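Local coordinates for hydroxyethylthiazole kinase (Pyrococcus horikoshii, PDB 3HPD), which probably phosphorylates the hydroxyl group of 4-methyl-5-(2-hydroxyethyl)thiazole with ATP and magnesium, a step of thiamine diphosphate biosynthesis, at residues A33-A39 / A199-F204; A59-G65 / P88-V94. All blocks are in the same frame, centred on the assembly; numbering follows the deposited sequence.

Interaction 1: residues A33-A39 / A199-F204; sequences ALLALGA and ALTGAF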
ATOM      1  N   ALA A  33      -4.152  -4.016  10.315  1.00  8.33           N
ATOM      2  CA  ALA A  33      -3.734  -4.716  11.522  1.00  8.97           C
ATOM      3  C   ALA A  33      -4.559  -4.156  12.682  1.00 10.27           C
ATOM      4  O   ALA A  33      -5.056  -4.906  13.526  1.00  8.43           O
ATOM      5  CB  ALA A  33      -2.241  -4.508  11.772  1.00  9.39           C
ATOM      6  N   LEU A  34      -4.710  -2.835  12.718  1.00  7.82           N
ATOM      7  CA  LEU A  34      -5.491  -2.197  13.772  1.00  9.78           C
ATOM      8  C   LEU A  34      -6.957  -2.615  13.706  1.00  9.65           C
ATOM      9  O   LEU A  34      -7.567  -2.908  14.733  1.00 10.38           O
ATOM     10  CB  LEU A  34      -5.373  -0.670  13.678  1.00  9.68           C
ATOM     11  CG  LEU A  34      -4.114  -0.087  14.328  1.00 10.12           C
ATOM     12  CD1 LEU A  34      -3.869   1.335  13.845  1.00  9.72           C
ATOM     13  CD2 LEU A  34      -4.276  -0.127  15.843  1.00  9.72           C
ATOM     14  N   LEU A  35      -7.528  -2.649  12.506  1.00  8.08           N
ATOM     15  CA  LEU A  35      -8.931  -3.049  12.366  1.00  7.95           C
ATOM     16  C   LEU A  35      -9.147  -4.501  12.803  1.00  9.39           C
ATOM     17  O   LEU A  35     -10.135  -4.816  13.461  1.00 10.78           O
ATOM     18  CB  LEU A  35      -9.403  -2.874  10.918  1.00  9.65           C
ATOM     19  CG  LEU A  35      -9.633  -1.436  10.435  1.00  9.38           C
ATOM     20  CD1 LEU A  35      -9.926  -1.457   8.939  1.00 10.19           C
ATOM     21  CD2 LEU A  35     -10.786  -0.794  11.198  1.00  9.25           C
ATOM     22  N   ALA A  36      -8.221  -5.383  12.441  1.00 10.21           N
ATOM     23  CA  ALA A  36      -8.343  -6.789  12.814  1.00 10.33           C
ATOM     24  C   ALA A  36      -8.309  -6.953  14.331  1.00 10.56           C
ATOM     25  O   ALA A  36      -9.058  -7.757  14.891  1.00 10.29           O
ATOM     26  CB  ALA A  36      -7.218  -7.606  12.172  1.00 11.50           C
ATOM     27  N   LEU A  37      -7.443  -6.191  14.996  1.00 11.05           N
ATOM     28  CA  LEU A  37      -7.321  -6.271  16.452  1.00 11.59           C
ATOM     29  C   LEU A  37      -8.590  -5.790  17.153  1.00 12.72           C
ATOM     30  O   LEU A  37      -8.957  -6.302  18.213  1.00 11.12           O
ATOM     31  CB  LEU A  37      -6.139  -5.427  16.941  1.00 11.59           C
ATOM     32  CG  LEU A  37      -5.893  -5.455  18.455  1.00 12.11           C
ATOM     33  CD1 LEU A  37      -5.262  -6.785  18.841  1.00 13.04           C
ATOM     34  CD2 LEU A  37      -4.986  -4.304  18.861  1.00 12.73           C
ATOM     35  N   GLY A  38      -9.249  -4.796  16.565  1.00 12.57           N
ATOM     36  CA  GLY A  38     -10.464  -4.265  17.162  1.00 12.41           C
ATOM     37  C   GLY A  38     -10.421  -2.763  17.378  1.00 13.02           C
ATOM     38  O   GLY A  38     -11.311  -2.196  18.011  1.00 14.53           O
ATOM     39  N   ALA A  39      -9.383  -2.108  16.868  1.00 11.58           N
ATOM     40  CA  ALA A  39      -9.260  -0.658  17.012  1.00 10.75           C
ATOM     41  C   ALA A  39      -9.635  -0.002  15.685  1.00 11.33           C
ATOM     42  O   ALA A  39      -9.986  -0.690  14.729  1.00 11.87           O
ATOM     43  CB  ALA A  39      -7.832  -0.283  17.401  1.00  9.65           C
ATOM     44  N   ALA A 199       1.924   0.154  15.617  1.00 10.74           N
ATOM     45  CA  ALA A 199       0.544   0.589  15.413  1.00 10.70           C
ATOM     46  C   ALA A 199      -0.390  -0.056  16.437  1.00 11.26           C
ATOM     47  O   ALA A 199      -1.266   0.609  16.994  1.00 11.63           O
ATOM     48  CB  ALA A 199       0.084   0.248  13.993  1.00  9.27           C
ATOM     49  N   LEU A 200      -0.201  -1.349  16.686  1.00 10.45           N
ATOM     50  CA  LEU A 200      -1.034  -2.061  17.656  1.00 10.73           C
ATOM     51  C   LEU A 200      -0.793  -1.509  19.057  1.00 10.49           C
ATOM     52  O   LEU A 200      -1.718  -1.415  19.865  1.00 10.80           O
ATOM     53  CB  LEU A 200      -0.719  -3.560  17.633  1.00 10.40           C
ATOM     54  CG  LEU A 200      -1.030  -4.290  16.321  1.00 11.04           C
ATOM     55  CD1 LEU A 200      -0.548  -5.725  16.414  1.00 13.00           C
ATOM     56  CD2 LEU A 200      -2.522  -4.239  16.039  1.00 11.79           C
ATOM     57  N   THR A 201       0.457  -1.157  19.341  1.00 10.85           N
ATOM     58  CA  THR A 201       0.811  -0.595  20.638  1.00 11.47           C
ATOM     59  C   THR A 201       0.009   0.688  20.841  1.00 11.83           C
ATOM     60  O   THR A 201      -0.388   1.016  21.959  1.00 12.85           O
ATOM     61  CB  THR A 201       2.318  -0.283  20.716  1.00 12.40           C
ATOM     62  OG1 THR A 201       3.058  -1.508  20.646  1.00 12.92           O
ATOM     63  CG2 THR A 201       2.654   0.432  22.022  1.00 11.88           C
ATOM     64  N   GLY A 202      -0.229   1.411  19.750  1.00 10.83           N
ATOM     65  CA  GLY A 202      -1.005   2.635  19.838  1.00 10.75           C
ATOM     66  C   GLY A 202      -2.396   2.352  20.378  1.00 11.32           C
ATOM     67  O   GLY A 202      -2.946   3.141  21.152  1.00 12.24           O
ATOM     68  N   ALA A 203      -2.974   1.225  19.969  1.00 11.07           N
ATOM     69  CA  ALA A 203      -4.302   0.845  20.438  1.00 10.07           C
ATOM     70  C   ALA A 203      -4.258   0.457  21.917  1.00 11.25           C
ATOM     71  O   ALA A 203      -5.112   0.868  22.700  1.00 10.51           O
ATOM     72  CB  ALA A 203      -4.846  -0.315  19.607  1.00 11.41           C
ATOM     73  N   PHE A 204      -3.257  -0.330  22.300  1.00 10.85           N
ATOM     74  CA  PHE A 204      -3.129  -0.760  23.687  1.00 10.22           C
ATOM     75  C   PHE A 204      -2.821   0.385  24.643  1.00 11.91           C
ATOM     76  O   PHE A 204      -3.354   0.432  25.749  1.00 12.11           O
ATOM     77  CB  PHE A 204      -2.040  -1.829  23.812  1.00 11.37           C
ATOM     78  CG  PHE A 204      -2.484  -3.198  23.381  1.00 11.97           C
ATOM     79  CD1 PHE A 204      -3.276  -3.980  24.217  1.00 12.19           C
ATOM     80  CD2 PHE A 204      -2.116  -3.703  22.137  1.00 11.10           C
ATOM     81  CE1 PHE A 204      -3.702  -5.249  23.820  1.00 13.25           C
ATOM     82  CE2 PHE A 204      -2.536  -4.970  21.726  1.00 12.61           C
ATOM     83  CZ  PHE A 204      -3.328  -5.746  22.571  1.00 12.59           C
TER

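Interaction 2: residues A59-G65 / P88-V94; sequences AVVINIG and PIVLDPV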
ATOM      1  N   ALA A  59      -4.787   8.020  20.621  1.00 14.11           N
ATOM      2  CA  ALA A  59      -3.356   7.765  20.654  1.00 11.82           C
ATOM      3  C   ALA A  59      -2.767   8.156  19.306  1.00 12.24           C
ATOM      4  O   ALA A  59      -3.474   8.188  18.296  1.00 11.81           O
ATOM      5  CB  ALA A  59      -3.086   6.292  20.942  1.00 12.94           C
ATOM      6  N   VAL A  60      -1.475   8.466  19.298  1.00 10.40           N
ATOM      7  CA  VAL A  60      -0.793   8.856  18.073  1.00 10.47           C
ATOM      8  C   VAL A  60       0.423   7.967  17.838  1.00 11.51           C
ATOM      9  O   VAL A  60       1.242   7.778  18.732  1.00 12.74           O
ATOM     10  CB  VAL A  60      -0.323  10.335  18.141  1.00 10.71           C
ATOM     11  CG1 VAL A  60       0.414  10.713  16.863  1.00 12.36           C
ATOM     12  CG2 VAL A  60      -1.522  11.254  18.352  1.00 10.61           C
ATOM     13  N   VAL A  61       0.525   7.416  16.633  1.00 11.45           N
ATOM     14  CA  VAL A  61       1.652   6.562  16.266  1.00 11.57           C
ATOM     15  C   VAL A  61       2.456   7.269  15.178  1.00 11.57           C
ATOM     16  O   VAL A  61       1.914   7.630  14.132  1.00 11.24           O
ATOM     17  CB  VAL A  61       1.169   5.187  15.734  1.00 11.96           C
ATOM     18  CG1 VAL A  61       2.353   4.369  15.211  1.00 12.39           C
ATOM     19  CG2 VAL A  61       0.461   4.424  16.848  1.00 12.40           C
ATOM     20  N   ILE A  62       3.744   7.478  15.441  1.00 10.38           N
ATOM     21  CA  ILE A  62       4.634   8.137  14.492  1.00 10.66           C
ATOM     22  C   ILE A  62       5.648   7.117  13.978  1.00 11.00           C
ATOM     23  O   ILE A  62       6.325   6.451  14.759  1.00 11.70           O
ATOM     24  CB  ILE A  62       5.385   9.318  15.154  1.00 12.01           C
ATOM     25  CG1 ILE A  62       4.378  10.383  15.598  1.00 12.84           C
ATOM     26  CG2 ILE A  62       6.390   9.917  14.167  1.00 11.70           C
ATOM     27  CD1 ILE A  62       4.982  11.504  16.428  1.00 13.06           C
ATOM     28  N   ASN A  63       5.738   7.000  12.659  1.00 10.83           N
ATOM     29  CA  ASN A  63       6.641   6.051  12.013  1.00 10.45           C
ATOM     30  C   ASN A  63       7.407   6.810  10.926  1.00 10.49           C
ATOM     31  O   ASN A  63       6.811   7.282   9.961  1.00 10.51           O
ATOM     32  CB  ASN A  63       5.807   4.919  11.402  1.00 12.83           C
ATOM     33  CG  ASN A  63       6.656   3.833  10.787  1.00 12.39           C
ATOM     34  OD1 ASN A  63       7.582   4.111  10.031  1.00 12.46           O
ATOM     35  ND2 ASN A  63       6.333   2.581  11.099  1.00 15.76           N
ATOM     36  N   ILE A  64       8.725   6.913  11.080  1.00  9.78           N
ATOM     37  CA  ILE A  64       9.564   7.659  10.135  1.00 10.59           C
ATOM     38  C   ILE A  64      10.133   6.866   8.958  1.00 10.74           C
ATOM     39  O   ILE A  64      11.061   7.332   8.295  1.00 12.38           O
ATOM     40  CB  ILE A  64      10.756   8.309  10.871  1.00 10.68           C
ATOM     41  CG1 ILE A  64      11.694   7.220  11.408  1.00 12.31           C
ATOM     42  CG2 ILE A  64      10.250   9.169  12.019  1.00 10.53           C
ATOM     43  CD1 ILE A  64      12.951   7.763  12.084  1.00 13.92           C
ATOM     44  N   GLY A  65       9.570   5.690   8.692  1.00 10.70           N
ATOM     45  CA  GLY A  65      10.055   4.837   7.613  1.00 10.56           C
ATOM     46  C   GLY A  65      10.342   5.456   6.252  1.00 10.95           C
ATOM     47  O   GLY A  65      11.299   5.064   5.578  1.00 11.59           O
ATOM     48  N   PRO A  88      -1.353   9.734  24.317  1.00 13.56           N
ATOM     49  CA  PRO A  88      -0.125   8.937  24.258  1.00 13.24           C
ATOM     50  C   PRO A  88       0.487   8.842  22.864  1.00 13.30           C
ATOM     51  O   PRO A  88      -0.228   8.732  21.865  1.00 13.37           O
ATOM     52  CB  PRO A  88      -0.566   7.582  24.810  1.00 14.79           C
ATOM     53  CG  PRO A  88      -2.005   7.509  24.421  1.00 15.16           C
ATOM     54  CD  PRO A  88      -2.498   8.905  24.730  1.00 14.98           C
ATOM     55  N   ILE A  89       1.815   8.893  22.811  1.00 11.74           N
ATOM     56  CA  ILE A  89       2.548   8.830  21.552  1.00 10.99           C
ATOM     57  C   ILE A  89       3.455   7.605  21.468  1.00 11.26           C
ATOM     58  O   ILE A  89       4.187   7.302  22.409  1.00 11.22           O
ATOM     59  CB  ILE A  89       3.440  10.076  21.375  1.00 12.49           C
ATOM     60  CG1 ILE A  89       2.584  11.342  21.432  1.00 14.38           C
ATOM     61  CG2 ILE A  89       4.201   9.997  20.051  1.00 13.78           C
ATOM     62  CD1 ILE A  89       3.387  12.604  21.601  1.00 16.82           C
ATOM     63  N   VAL A  90       3.395   6.908  20.335  1.00 10.35           N
ATOM     64  CA  VAL A  90       4.241   5.743  20.088  1.00 10.87           C
ATOM     65  C   VAL A  90       5.157   6.107  18.924  1.00  9.88           C
ATOM     66  O   VAL A  90       4.684   6.525  17.865  1.00 11.04           O
ATOM     67  CB  VAL A  90       3.423   4.498  19.671  1.00  9.43           C
ATOM     68  CG1 VAL A  90       4.369   3.334  19.388  1.00 11.76           C
ATOM     69  CG2 VAL A  90       2.432   4.124  20.766  1.00 10.84           C
ATOM     70  N   LEU A  91       6.462   5.963  19.117  1.00  9.33           N
ATOM     71  CA  LEU A  91       7.414   6.276  18.057  1.00 10.50           C
ATOM     72  C   LEU A  91       8.167   5.041  17.586  1.00 10.93           C
ATOM     73  O   LEU A  91       8.728   4.309  18.392  1.00 10.74           O
ATOM     74  CB  LEU A  91       8.437   7.314  18.536  1.00 10.94           C
ATOM     75  CG  LEU A  91       9.627   7.542  17.593  1.00 11.96           C
ATOM     76  CD1 LEU A  91       9.143   8.190  16.291  1.00 11.67           C
ATOM     77  CD2 LEU A  91      10.665   8.425  18.275  1.00 12.36           C
ATOM     78  N   ASP A  92       8.164   4.811  16.278  1.00 11.76           N
ATOM     79  CA  ASP A  92       8.903   3.696  15.703  1.00 12.91           C
ATOM     80  C   ASP A  92       9.958   4.378  14.837  1.00 12.18           C
ATOM     81  O   ASP A  92       9.658   4.847  13.736  1.00 12.44           O
ATOM     82  CB  ASP A  92       8.007   2.818  14.831  1.00 14.29           C
ATOM     83  CG  ASP A  92       8.685   1.521  14.442  1.00 17.05           C
ATOM     84  OD1 ASP A  92       9.924   1.538  14.261  1.00 17.28           O
ATOM     85  OD2 ASP A  92       7.988   0.493  14.308  1.00 17.39           O
ATOM     86  N   PRO A  93      11.206   4.442  15.329  1.00 12.39           N
ATOM     87  CA  PRO A  93      12.354   5.066  14.661  1.00 12.73           C
ATOM     88  C   PRO A  93      12.941   4.233  13.531  1.00 12.94           C
ATOM     89  O   PRO A  93      14.143   3.955  13.522  1.00 14.29           O
ATOM     90  CB  PRO A  93      13.341   5.243  15.806  1.00 13.05           C
ATOM     91  CG  PRO A  93      13.155   3.952  16.557  1.00 13.49           C
ATOM     92  CD  PRO A  93      11.632   3.788  16.582  1.00 12.88           C
ATOM     93  N   VAL A  94      12.098   3.848  12.579  1.00 12.28           N
ATOM     94  CA  VAL A  94      12.537   3.026  11.458  1.00 13.08           C
ATOM     95  C   VAL A  94      13.779   3.568  10.758  1.00 13.36           C
ATOM     96  O   VAL A  94      13.766   4.664  10.200  1.00 13.83           O
ATOM     97  CB  VAL A  94      11.416   2.868  10.407  1.00 13.06           C
ATOM     98  CG1 VAL A  94      11.884   1.962   9.273  1.00 12.81           C
ATOM     99  CG2 VAL A  94      10.165   2.293  11.063  1.00 14.70           C
TER

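Interaction 1: residues A33-A39 / A199-F204
L37 and L200 meet at a slant through one methyl each, CD2 of L37 lying 3.7 Å from CD2 of L200. L37 extends toward the other helix because its CG stands anti to the backbone N (chi1 -179°). Its CD2 touches CE2 of the F204 ring at 3.8 Å, obliquely. The same methyl reaches CB of A203, so three side chains gather round one branch of L37. L200 CD2 also touches the backbone of helix 27-37, 3.6 Å from A33 O. The local axes of 33-37 and 199-204 run 41° apart and come within 9.6 Å, where helices 27-37 and 193-205 pack in the alpha-beta fold of the ribokinase clan. L34 and A203 belong to the side that meets the sheet, where both touch V18 of strand 17-21. In L34, CG stands beside the backbone N (chi1 -82°), and this brings the end of the side chain nearer to 199-204. CD1 goes to CB of A199. L34 CD2 lies 3.3 Å from A199 O. It also packs on CB of A203. G38, with positive phi, is the C-prime residue of a Schellman motif: A39 N binds L34 O, and G38 N binds L35 O weakly. G38 N also binds L34 O, from the opposite face of its plane to A39 N. The turn brings A39 back to the contact, its CB 3.7 Å from CB of A203.

Interaction 2: residues A59-G65 / P88-V94
V60 and I62 pair with strand 89-92 in parallel register. V60 N binds P88 O, V90 N binds V60 O and D92 N binds I62 O. I62 N binds V90 O nearly straight, 2.8 Å at 176°. On one face I62 spreads its branches: CD1 lies 4.0 Å from I89 CG2, and CG2 lies 3.9 Å from L91 CD1. Helices 69-85 and 100-112 cover this face. On the other, V61 CG2 rests beside V90 CB. There C195 and A198 of helix 193-205 touch N63 and D92. The pairing slackens at the C-terminal end, where I64 N to D92 O is weak at 3.5 Å and V94 is partly exposed. N63 keeps CG anti to its backbone N (chi1 -176°), which puts the amide by V94 and G65. N63 OD1 accepts from G65 N at 2.9 Å, in the carbonyl plane, as an Asx turn. N63 OD1 also accepts from N23 ND2, and V94 CG2 packs 3.3 Å from N63 OD1. A leucine in place of N63 would probably leave G65 N and N23 without this acceptor. D92 OD2 forms a salt bridge with K118, a predicted ATP-binding residue. This buried carboxylate probably helps place that lysine, consistent with a nucleotide site at the strand ends.

In the fold
The centres of interactions 1 and 2 lie 13 Å apart, and the two touch. G202 and T201 of helix 193-205 pack on A59, V61 and V90, so this helix lies between helix 27-37 and the sheet strands of interaction 2. Along the chain, 33-39 comes first, then 59-65 and 88-94, and 199-204 last. Interaction 2 joins neighbouring strands and is local to one beta-alpha-beta unit, 59-63, 69-85, 89-92. Interaction 1 ties an early helix to a late one, through segments 160 residues apart at their closest ends. The predicted substrate residue M43 is near L34, and the predicted ATP residue K118 is near D92.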